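PDB 4ZQG: 1-deoxy-D-xylulose 5-phosphate reductoisomerase, which catalyses the NAD(P)H-dependent rearrangement and reduction of 1-deoxy-D-xylulose 5-phosphate to 2-C-methyl-D-erythritol 4-phosphate in the MEP pathway of isoprenoid synthesis. Local coordinates for residues A[56-61]-A[81-86]; A[6-11]-A[32-37]; A[116-121]-A[146-151]. All coordinates share one frame; numbering follows the deposited sequence.

Interaction 1 of 3, residues A[56-61]-A[81-86]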
loop_
_atom_site.group_PDB
_atom_site.type_symbol
_atom_site.label_atom_id
_atom_site.label_comp_id
_atom_site.label_asym_id
_atom_site.label_seq_id
_atom_site.Cartn_x
_atom_site.Cartn_y
_atom_site.Cartn_z
ATOM N N PRO A 56 -25.355 3.283 28.082
ATOM C CA PRO A 56 -25.869 2.483 26.994
ATOM C C PRO A 56 -27.309 2.088 27.221
ATOM O O PRO A 56 -27.732 1.952 28.361
ATOM C CB PRO A 56 -25.029 1.224 27.073
ATOM C CG PRO A 56 -24.638 1.118 28.462
ATOM C CD PRO A 56 -24.360 2.529 28.859
ATOM N N VAL A 57 -28.042 1.869 26.139
ATOM C CA VAL A 57 -29.399 1.397 26.242
ATOM C C VAL A 57 -29.435 -0.019 26.792
ATOM O O VAL A 57 -30.291 -0.339 27.561
ATOM C CB VAL A 57 -30.143 1.529 24.896
ATOM C CG1 VAL A 57 -31.562 1.015 25.007
ATOM C CG2 VAL A 57 -30.144 2.982 24.447
ATOM N N LYS A 58 -28.498 -0.873 26.417
ATOM C CA LYS A 58 -28.513 -2.273 26.857
ATOM C C LYS A 58 -27.122 -2.736 27.137
ATOM O O LYS A 58 -26.181 -2.296 26.495
ATOM C CB LYS A 58 -29.080 -3.205 25.765
ATOM C CG LYS A 58 -30.308 -2.701 25.029
ATOM C CD LYS A 58 -31.007 -3.825 24.258
ATOM C CE LYS A 58 -32.317 -3.325 23.650
ATOM N NZ LYS A 58 -32.850 -4.254 22.633
ATOM N N ILE A 59 -26.986 -3.655 28.068
ATOM C CA ILE A 59 -25.729 -4.372 28.246
ATOM C C ILE A 59 -26.074 -5.823 28.529
ATOM O O ILE A 59 -27.215 -6.130 28.866
ATOM C CB ILE A 59 -24.861 -3.808 29.381
ATOM C CG1 ILE A 59 -25.574 -4.029 30.728
ATOM C CG2 ILE A 59 -24.552 -2.353 29.114
ATOM C CD1 ILE A 59 -24.960 -3.271 31.891
ATOM N N CYS A 60 -25.097 -6.706 28.364
ATOM C CA CYS A 60 -25.301 -8.129 28.484
ATOM C C CYS A 60 -24.113 -8.678 29.185
ATOM O O CYS A 60 -22.996 -8.265 28.882
ATOM C CB CYS A 60 -25.388 -8.763 27.087
ATOM S SG CYS A 60 -25.588 -10.561 27.068
ATOM N N THR A 61 -24.328 -9.632 30.084
ATOM C CA THR A 61 -23.222 -10.316 30.769
ATOM C C THR A 61 -23.477 -11.805 30.811
ATOM O O THR A 61 -24.464 -12.291 30.219
ATOM C CB THR A 61 -22.995 -9.754 32.189
ATOM O OG1 THR A 61 -21.884 -10.399 32.811
ATOM C CG2 THR A 61 -24.215 -9.941 33.052
ATOM N N ILE A 81 -30.998 -1.311 30.235
ATOM C CA ILE A 81 -31.513 -2.691 30.191
ATOM C C ILE A 81 -30.383 -3.721 30.301
ATOM O O ILE A 81 -29.380 -3.631 29.577
ATOM C CB ILE A 81 -32.287 -2.979 28.894
ATOM C CG1 ILE A 81 -33.515 -2.080 28.759
ATOM C CG2 ILE A 81 -32.656 -4.453 28.837
ATOM C CD1 ILE A 81 -33.900 -1.733 27.344
ATOM N N ILE A 82 -30.544 -4.710 31.171
ATOM C CA ILE A 82 -29.518 -5.726 31.346
ATOM C C ILE A 82 -30.028 -6.988 30.704
ATOM O O ILE A 82 -31.230 -7.258 30.767
ATOM C CB ILE A 82 -29.226 -6.032 32.808
ATOM C CG1 ILE A 82 -28.776 -4.765 33.522
ATOM C CG2 ILE A 82 -28.138 -7.074 32.934
ATOM C CD1 ILE A 82 -29.919 -3.881 33.973
ATOM N N LEU A 83 -29.102 -7.736 30.081
ATOM C CA LEU A 83 -29.390 -8.954 29.350
ATOM C C LEU A 83 -28.379 -9.999 29.780
ATOM O O LEU A 83 -27.375 -9.666 30.388
ATOM C CB LEU A 83 -29.287 -8.694 27.859
ATOM C CG LEU A 83 -30.186 -7.629 27.250
ATOM C CD1 LEU A 83 -29.999 -7.572 25.739
ATOM C CD2 LEU A 83 -31.652 -7.900 27.548
ATOM N N SER A 84 -28.615 -11.265 29.479
ATOM C CA SER A 84 -27.593 -12.269 29.767
ATOM C C SER A 84 -27.479 -13.340 28.720
ATOM O O SER A 84 -28.371 -13.514 27.929
ATOM C CB SER A 84 -27.871 -12.927 31.111
ATOM O OG SER A 84 -29.012 -13.747 31.046
ATOM N N GLY A 85 -26.379 -14.073 28.752
ATOM C CA GLY A 85 -26.121 -15.181 27.810
ATOM C C GLY A 85 -26.240 -14.921 26.321
ATOM O O GLY A 85 -26.351 -13.793 25.848
ATOM N N ASP A 86 -26.214 -16.003 25.575
ATOM C CA ASP A 86 -26.241 -15.936 24.131
ATOM C C ASP A 86 -27.512 -15.268 23.644
ATOM O O ASP A 86 -27.552 -14.601 22.615
ATOM C CB ASP A 86 -26.116 -17.352 23.560
ATOM C CG ASP A 86 -24.760 -18.011 23.920
ATOM O OD1 ASP A 86 -24.803 -18.986 24.692
ATOM O OD2 ASP A 86 -23.670 -17.569 23.459
#
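Leu83 and Cys60 form a bridged pair on two parallel strands, their CB atoms 4.0 Å apart on the face of the sheet that also carries Lys58 and Ile81. The leucine holds CG beside its own backbone N, anti to the carbonyl carbon (chi1 -59°), and its CD1 lies 4.2 Å from CD of Lys58. Here the two side chains cross obliquely, the lysine lending its methylenes to the apolar patch. SG of Cys60 comes to 3.5 Å from Gly85 O, where the chain leaves the outer strand, and Leu89 and Ile92 of helix 85-93 pack against this sulphur-bearing side chain. On the other face Ile59 and Ile82 touch more loosely, CG1 to CG1 at 4.3 Å, with Leu69 and Tyr66 of helix 66-75 against them.

Between the two faces runs a ladder of backbone bonds. Ile59 bonds to the neighbouring strand through both its N and its O: the N donates to Ile81 O at 2.8 Å, while the O receives Leu83 N in a weak, bent bond (127° at the hydrogen). Ile81 N to Val57 O opens the ladder, Thr61 N to Leu83 O continues it, and Gly85 N to Thr61 O, 3.0 Å, closes it. CA-H...O contacts fill in, among them Cys60 CA to Leu83 O at 3.2 Å.

At the polar edge Lys58 NZ makes salt bridges to Asp95 and Glu91; on the other face the buried Thr61 OG1 bonds to Gly40 O. The strand directions differ by 29°, in keeping with the twist of a parallel sheet, and strand 81-84 ends the sheet within this chain. Joined by helix 66-75, they make a beta-alpha-beta unit of the Rossmann-type dinucleotide-binding domain, with Gly85 about 7 Å from the bound NAD.

Interaction 2 of 3, residues A[6-11]-A[32-37]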
loop_
_atom_site.group_PDB
_atom_site.type_symbol
_atom_site.label_atom_id
_atom_site.label_comp_id
_atom_site.label_asym_id
_atom_site.label_seq_id
_atom_site.Cartn_x
_atom_site.Cartn_y
_atom_site.Cartn_z
ATOM N N LEU A 6 -26.290 10.117 14.499
ATOM C CA LEU A 6 -25.102 9.387 15.057
ATOM C C LEU A 6 -25.177 7.913 14.744
ATOM O O LEU A 6 -26.225 7.297 14.931
ATOM C CB LEU A 6 -25.031 9.538 16.565
ATOM C CG LEU A 6 -24.983 10.977 17.052
ATOM C CD1 LEU A 6 -24.800 11.000 18.566
ATOM C CD2 LEU A 6 -23.879 11.760 16.344
ATOM N N GLN A 7 -24.068 7.354 14.280
ATOM C CA GLN A 7 -23.982 5.922 14.054
ATOM C C GLN A 7 -24.068 5.188 15.394
ATOM O O GLN A 7 -23.223 5.345 16.256
ATOM C CB GLN A 7 -22.684 5.583 13.333
ATOM C CG GLN A 7 -22.562 4.167 12.772
ATOM C CD GLN A 7 -21.235 3.988 12.071
ATOM O OE1 GLN A 7 -20.618 2.922 12.084
ATOM N NE2 GLN A 7 -20.774 5.066 11.477
ATOM N N SER A 8 -25.109 4.379 15.528
ATOM C CA SER A 8 -25.351 3.575 16.688
ATOM C C SER A 8 -24.427 2.361 16.725
ATOM O O SER A 8 -24.361 1.632 15.765
ATOM C CB SER A 8 -26.792 3.134 16.621
ATOM O OG SER A 8 -27.123 2.312 17.711
ATOM N N LEU A 9 -23.722 2.151 17.834
ATOM C CA LEU A 9 -22.791 1.029 18.000
ATOM C C LEU A 9 -23.197 0.006 19.053
ATOM O O LEU A 9 -23.549 0.371 20.146
ATOM C CB LEU A 9 -21.454 1.561 18.474
ATOM C CG LEU A 9 -20.389 1.855 17.456
ATOM C CD1 LEU A 9 -20.948 2.537 16.209
ATOM C CD2 LEU A 9 -19.329 2.704 18.119
ATOM N N ALA A 10 -23.078 -1.278 18.731
ATOM C CA ALA A 10 -23.071 -2.331 19.736
ATOM C C ALA A 10 -21.679 -2.879 19.761
ATOM O O ALA A 10 -21.175 -3.276 18.720
ATOM C CB ALA A 10 -24.040 -3.431 19.368
ATOM N N ILE A 11 -21.057 -2.912 20.929
ATOM C CA ILE A 11 -19.715 -3.482 21.067
ATOM C C ILE A 11 -19.763 -4.785 21.849
ATOM O O ILE A 11 -19.839 -4.801 23.066
ATOM C CB ILE A 11 -18.756 -2.504 21.735
ATOM C CG1 ILE A 11 -18.707 -1.212 20.925
ATOM C CG2 ILE A 11 -17.385 -3.130 21.854
ATOM C CD1 ILE A 11 -17.941 -0.117 21.609
ATOM N N ARG A 32 -19.856 11.611 17.136
ATOM C CA ARG A 32 -19.827 10.894 15.882
ATOM C C ARG A 32 -20.534 9.541 16.047
ATOM O O ARG A 32 -21.228 9.071 15.150
ATOM C CB ARG A 32 -18.346 10.717 15.483
ATOM C CG ARG A 32 -18.067 10.484 14.013
ATOM C CD ARG A 32 -16.601 10.737 13.679
ATOM N NE ARG A 32 -16.449 11.392 12.379
ATOM C CZ ARG A 32 -16.664 10.801 11.200
ATOM N NH1 ARG A 32 -17.046 9.522 11.127
ATOM N NH2 ARG A 32 -16.506 11.495 10.075
ATOM N N TYR A 33 -20.336 8.927 17.205
ATOM C CA TYR A 33 -20.785 7.590 17.500
ATOM C C TYR A 33 -21.638 7.634 18.747
ATOM O O TYR A 33 -21.354 8.394 19.636
ATOM C CB TYR A 33 -19.560 6.702 17.728
ATOM C CG TYR A 33 -18.657 6.678 16.511
ATOM C CD1 TYR A 33 -19.096 6.078 15.336
ATOM C CD2 TYR A 33 -17.401 7.269 16.519
ATOM C CE1 TYR A 33 -18.316 6.052 14.197
ATOM C CE2 TYR A 33 -16.605 7.263 15.374
ATOM C CZ TYR A 33 -17.072 6.642 14.206
ATOM O OH TYR A 33 -16.347 6.606 13.029
ATOM N N ARG A 34 -22.688 6.829 18.784
ATOM C CA ARG A 34 -23.552 6.652 19.941
ATOM C C ARG A 34 -23.410 5.200 20.398
ATOM O O ARG A 34 -23.602 4.298 19.597
ATOM C CB ARG A 34 -25.029 6.941 19.545
ATOM C CG ARG A 34 -26.056 6.566 20.610
ATOM C CD ARG A 34 -27.504 6.958 20.288
ATOM N NE ARG A 34 -28.204 5.934 19.507
ATOM C CZ ARG A 34 -28.661 4.779 19.987
ATOM N NH1 ARG A 34 -28.506 4.451 21.275
ATOM N NH2 ARG A 34 -29.271 3.938 19.159
ATOM N N ILE A 35 -23.118 4.959 21.671
ATOM C CA ILE A 35 -23.061 3.589 22.178
ATOM C C ILE A 35 -24.448 3.082 22.539
ATOM O O ILE A 35 -25.045 3.537 23.453
ATOM C CB ILE A 35 -22.221 3.460 23.440
ATOM C CG1 ILE A 35 -20.834 4.074 23.275
ATOM C CG2 ILE A 35 -22.130 2.006 23.838
ATOM C CD1 ILE A 35 -20.115 3.697 22.030
ATOM N N HIS A 36 -24.962 2.117 21.821
ATOM C CA HIS A 36 -26.236 1.556 22.146
ATOM C C HIS A 36 -26.069 0.366 23.064
ATOM O O HIS A 36 -26.932 0.132 23.889
ATOM C CB HIS A 36 -26.917 1.144 20.871
ATOM C CG HIS A 36 -28.225 0.474 21.077
ATOM N ND1 HIS A 36 -29.403 1.175 21.211
ATOM C CD2 HIS A 36 -28.549 -0.838 21.140
ATOM C CE1 HIS A 36 -30.395 0.317 21.366
ATOM N NE2 HIS A 36 -29.906 -0.908 21.296
ATOM N N ALA A 37 -24.982 -0.398 22.947
ATOM C CA ALA A 37 -24.815 -1.562 23.807
ATOM C C ALA A 37 -23.382 -1.955 24.016
ATOM O O ALA A 37 -22.560 -1.648 23.221
ATOM C CB ALA A 37 -25.585 -2.736 23.264
#
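Leu9 O is gripped by two consecutive amides of the facing strand, His36 N at 2.8 Å and Ala37 N at 3.2 Å. This double acceptance marks a beta bulge: Leu9 pairs with Ile35, but Ala10 pairs with Ala37. Joined through helix 17-26, the strands form the first beta-alpha-beta unit of the Rossmann-type domain. Before the bulge Leu9 N bonds to Arg34 O, and Arg34 N meets Gln7 O almost straight (176° at the hydrogen) but from above the carbonyl plane; beyond it Ile11 N takes Ala37 O.

On the face toward helix 17-26, CD2 of Leu9 touches CB of Tyr33, at 4.0 Å, and CD1 of Ile35, and Ile26 packs on Leu9 and Tyr33. Gln7 runs beside Tyr33, its NE2 at the ring edge near CE1 and its amide turned 78° from the ring plane, while OE1 bonds to Thr100.

The other face is polar around Ser8, whose OG bonds to Ala97 O. Arg34 bends at chi3 (87°), and both terminal nitrogens reach His36 ND1 weakly, edge on; His36 NE2 bonds to Asp95. Ser8 OG sits over one guanidinium face, 3.1 Å from Arg34 NH2 without a hydrogen bond.

Interaction 3 of 3, residues A[116-121]-A[146-151]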
loop_
_atom_site.group_PDB
_atom_site.type_symbol
_atom_site.label_atom_id
_atom_site.label_comp_id
_atom_site.label_asym_id
_atom_site.label_seq_id
_atom_site.Cartn_x
_atom_site.Cartn_y
_atom_site.Cartn_z
ATOM N N ALA A 116 -26.283 -13.565 13.935
ATOM C CA ALA A 116 -27.443 -12.701 14.176
ATOM C C ALA A 116 -27.234 -11.331 13.533
ATOM O O ALA A 116 -28.126 -10.788 12.896
ATOM C CB ALA A 116 -27.693 -12.541 15.679
ATOM N N ALA A 117 -26.047 -10.773 13.720
ATOM C CA ALA A 117 -25.702 -9.501 13.091
ATOM C C ALA A 117 -25.706 -9.618 11.526
ATOM O O ALA A 117 -26.257 -8.769 10.833
ATOM C CB ALA A 117 -24.359 -9.010 13.611
ATOM N N ALA A 118 -25.135 -10.671 10.971
ATOM C CA ALA A 118 -25.215 -10.838 9.523
ATOM C C ALA A 118 -26.672 -11.030 9.097
ATOM O O ALA A 118 -27.114 -10.434 8.107
ATOM C CB ALA A 118 -24.337 -11.980 9.053
ATOM N N GLY A 119 -27.435 -11.787 9.885
ATOM C CA GLY A 119 -28.847 -12.044 9.588
ATOM C C GLY A 119 -29.704 -10.790 9.583
ATOM O O GLY A 119 -30.747 -10.749 8.926
ATOM N N ALA A 120 -29.263 -9.785 10.345
ATOM C CA ALA A 120 -30.006 -8.548 10.572
ATOM C C ALA A 120 -29.547 -7.467 9.635
ATOM O O ALA A 120 -30.081 -6.354 9.636
ATOM C CB ALA A 120 -29.794 -8.089 11.998
ATOM N N GLY A 121 -28.505 -7.773 8.889
ATOM C CA GLY A 121 -28.030 -6.900 7.870
ATOM C C GLY A 121 -27.243 -5.764 8.450
ATOM O O GLY A 121 -27.422 -4.646 8.028
ATOM N N HIS A 146 -28.555 -10.903 3.363
ATOM C CA HIS A 146 -29.317 -9.872 4.068
ATOM C C HIS A 146 -28.800 -8.445 3.989
ATOM O O HIS A 146 -29.401 -7.532 4.556
ATOM C CB HIS A 146 -29.500 -10.294 5.497
ATOM C CG HIS A 146 -30.495 -11.394 5.641
ATOM N ND1 HIS A 146 -30.137 -12.728 5.644
ATOM C CD2 HIS A 146 -31.842 -11.362 5.742
ATOM C CE1 HIS A 146 -31.222 -13.469 5.772
ATOM N NE2 HIS A 146 -32.268 -12.664 5.835
ATOM N N GLY A 147 -27.711 -8.229 3.274
ATOM C CA GLY A 147 -27.214 -6.878 3.105
ATOM C C GLY A 147 -26.310 -6.431 4.228
ATOM O O GLY A 147 -26.152 -5.246 4.459
ATOM N N ALA A 148 -25.701 -7.377 4.918
ATOM C CA ALA A 148 -24.710 -7.051 5.913
ATOM C C ALA A 148 -23.386 -6.800 5.199
ATOM O O ALA A 148 -23.096 -7.444 4.203
ATOM C CB ALA A 148 -24.585 -8.175 6.953
ATOM N N THR A 149 -22.615 -5.850 5.727
ATOM C CA THR A 149 -21.295 -5.494 5.251
ATOM C C THR A 149 -20.372 -5.932 6.323
ATOM O O THR A 149 -20.631 -5.678 7.468
ATOM C CB THR A 149 -21.107 -3.960 5.131
ATOM O OG1 THR A 149 -22.357 -3.349 4.815
ATOM C CG2 THR A 149 -20.090 -3.588 4.035
ATOM N N ILE A 150 -19.288 -6.579 5.974
ATOM C CA ILE A 150 -18.304 -6.996 6.931
ATOM C C ILE A 150 -17.034 -6.252 6.642
ATOM O O ILE A 150 -16.558 -6.304 5.521
ATOM C CB ILE A 150 -18.009 -8.485 6.780
ATOM C CG1 ILE A 150 -19.299 -9.271 7.001
ATOM C CG2 ILE A 150 -16.902 -8.912 7.745
ATOM C CD1 ILE A 150 -19.084 -10.753 7.118
ATOM N N LEU A 151 -16.490 -5.576 7.655
ATOM C CA LEU A 151 -15.187 -4.964 7.590
ATOM C C LEU A 151 -14.264 -5.544 8.608
ATOM O O LEU A 151 -14.530 -5.542 9.792
ATOM C CB LEU A 151 -15.274 -3.480 7.851
ATOM C CG LEU A 151 -16.008 -2.697 6.773
ATOM C CD1 LEU A 151 -17.514 -2.751 6.986
ATOM C CD2 LEU A 151 -15.517 -1.251 6.777
#
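His146 lays its imidazole over the last turn of helix 111-120, and the contact can be followed from the backbone outward. CB lies 3.5 Å from Ala118 O, the first carbonyl it meets. With CG anti to its carbonyl carbon and beside the backbone N (chi1 -73°), the ring begins over the next carbonyl, CG being 3.4 Å from Gly119 O. CD2 is equally near that oxygen, at 3.4 Å. ND1 and NE2 are farther off, both 3.9 Å from Gly119 O, and CE1 is the most distant ring atom. The oxygen therefore sits over one ring face, 3.3 Å above the plane and displaced toward the rim at CG and CD2. ND1 makes a weak hydrogen bond to Thr142 O, one turn back.

Two residues on, Ala148 brings its CB to 3.6 Å from Ala118 O and onto the CB of Ala118, with Ala143 of helix 130-146 touching both alanines. The same methyl stands 3.8 Å from Gly121 CA. Gly121 closes helix 111-120 with a Schellman motif, its positive phi (78°) turning the chain while its N bonds back to Ala118 O. Its CA comes to 3.6 Å from His146 O, a close fit of a glycine against a backbone carbonyl. Gly147, also with positive phi, leads from helix 130-146 into strand 149-152, an outermost strand of the parallel sheet within this chain; here the C-terminal ends of the two helices meet.

No hydrogen bond crosses between the segments. The carbonyls Ala118 O and Gly119 O, at the negative end of their helix, lie against CB and the ring face; they would be expected to polarise the imidazole and perhaps to favour its protonated form slightly, though the contact itself rests on van der Waals fit.

All three contacts belong to one seven-stranded parallel sheet and its flanking helices. Interaction 2 is the buried one, at the inner strands; interaction 1 lies toward one sheet edge and interaction 3 beside the opposite edge strand, both partly buried. Interactions 1 and 2 are strand-to-strand and adjoin: Lys58 N probably bonds to His36 O, 3.1 Å away, and helix 85-93 touches both. Asp95 also serves both, taking Lys58 in one and His36 in the other. Interaction 3 touches neither, its centre about 16 Å from that of interaction 2. Backbone ladders carry the first two, whereas the third packs one helix end against another and the loop into strand 149-152, with no hydrogen bond across.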